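PDB 3G27: 82 prophage-derived uncharacterized protein ybcO from Escherichia coli K-12, which binds zinc and is probably a nuclease, encoded by a prophage-derived gene, whose activity has not been characterised. Local coordinates for residues A[58-61]-A[67-70]. Numbering follows the deposited sequence.
Sequences HDEI and FVDA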
# COMPACT_ATOMS: atom_id res chain seq x y z
N HIS A 58 -11.53 -2.50 9.96
CA HIS A 58 -10.43 -3.12 10.65
C HIS A 58 -10.67 -4.63 10.79
O HIS A 58 -9.82 -5.43 10.45
CB HIS A 58 -10.30 -2.47 12.01
CG HIS A 58 -9.11 -2.90 12.79
ND1 HIS A 58 -9.03 -2.71 14.15
CD2 HIS A 58 -7.95 -3.49 12.41
CE1 HIS A 58 -7.85 -3.17 14.57
NE2 HIS A 58 -7.19 -3.64 13.53
N ASP A 59 -11.84 -5.03 11.29
CA ASP A 59 -12.15 -6.45 11.45
C ASP A 59 -12.11 -7.20 10.12
O ASP A 59 -11.63 -8.31 10.05
CB ASP A 59 -13.48 -6.63 12.13
CG ASP A 59 -13.47 -6.16 13.59
OD1 ASP A 59 -12.37 -6.03 14.16
OD2 ASP A 59 -14.57 -5.94 14.18
N GLU A 60 -12.56 -6.56 9.06
CA GLU A 60 -12.56 -7.15 7.71
C GLU A 60 -11.18 -7.27 7.11
O GLU A 60 -10.85 -8.31 6.54
CB GLU A 60 -13.44 -6.36 6.77
CG GLU A 60 -13.64 -6.96 5.34
CD GLU A 60 -14.54 -8.18 5.29
OE1 GLU A 60 -15.37 -8.40 6.21
OE2 GLU A 60 -14.43 -8.94 4.31
N ILE A 61 -10.37 -6.23 7.22
CA ILE A 61 -9.03 -6.31 6.63
C ILE A 61 -8.17 -7.33 7.38
O ILE A 61 -7.30 -7.94 6.78
CB ILE A 61 -8.32 -4.91 6.47
CG1 ILE A 61 -7.92 -4.29 7.83
CG2 ILE A 61 -9.16 -3.97 5.62
CD1 ILE A 61 -7.04 -2.98 7.72
N PHE A 67 -16.78 -10.52 4.92
CA PHE A 67 -17.90 -10.07 4.12
C PHE A 67 -17.54 -9.92 2.67
O PHE A 67 -18.36 -10.17 1.81
CB PHE A 67 -18.43 -8.73 4.64
CG PHE A 67 -19.07 -8.82 5.98
CD1 PHE A 67 -20.22 -9.58 6.16
CD2 PHE A 67 -18.56 -8.12 7.04
CE1 PHE A 67 -20.84 -9.68 7.38
CE2 PHE A 67 -19.16 -8.21 8.31
CZ PHE A 67 -20.31 -9.00 8.47
N VAL A 68 -16.32 -9.49 2.37
CA VAL A 68 -15.89 -9.39 1.00
C VAL A 68 -14.70 -10.30 0.72
O VAL A 68 -14.04 -10.83 1.63
CB VAL A 68 -15.52 -7.92 0.61
CG1 VAL A 68 -16.66 -6.96 1.02
CG2 VAL A 68 -14.20 -7.49 1.23
N ASP A 69 -14.46 -10.49 -0.56
CA ASP A 69 -13.31 -11.18 -1.11
C ASP A 69 -11.97 -10.68 -0.49
O ASP A 69 -11.78 -9.49 -0.33
CB ASP A 69 -13.43 -11.00 -2.63
CG ASP A 69 -12.22 -11.45 -3.39
OD1 ASP A 69 -12.30 -12.51 -4.05
OD2 ASP A 69 -11.22 -10.69 -3.38
N ALA A 70 -11.06 -11.59 -0.15
CA ALA A 70 -9.81 -11.25 0.55
C ALA A 70 -8.86 -10.40 -0.29
O ALA A 70 -8.11 -9.61 0.24
CB ALA A 70 -9.08 -12.50 0.97
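Glu60 joins the short helix 55-61 to Phe67 and Val68 in the loop that leads into helix 70-90, its carboxylate gripping two successive backbone N-H groups. The contact sits beside a four-cysteine zinc site whose CxxC pair is Cys54, just before this helix, and Cys57 in its first turn; the Glu60 side chain lies about 8 Å from the zinc ion. From CB, which points toward the loop, Glu60 CG departs anti to the backbone N (chi1 -174°) and passes 4.2 Å from Val68 CG2. A bend at chi2 then brings Glu60 CD to within 3.3 Å of Phe67 N, and each oxygen accepts one N-H. Glu60 OE1 receives Phe67 N at 2.9 Å through its syn lone pair. The Phe67 ring flanks this end of the carboxylate, their planes only 23° apart, with Phe67 CD2 3.3 Å from Glu60 OE1. Thr65 OG1 hydrogen-bonds to OE1 as well, while Arg63 forms a salt bridge with OE2 through NH2 and hydrogen-bonds to Val68 O through NH1, tying the carboxylate to the loop a second time. These partners supply polar contacts to both oxygens of a buried residue and would be expected to stabilise its negative charge. Val68 N meets Glu60 OE2 at 2.8 Å in a nearly straight bond, from above the carboxylate plane and 45° out of it, and Val68 CG2 rests 3.4 Å from Glu60 OE2.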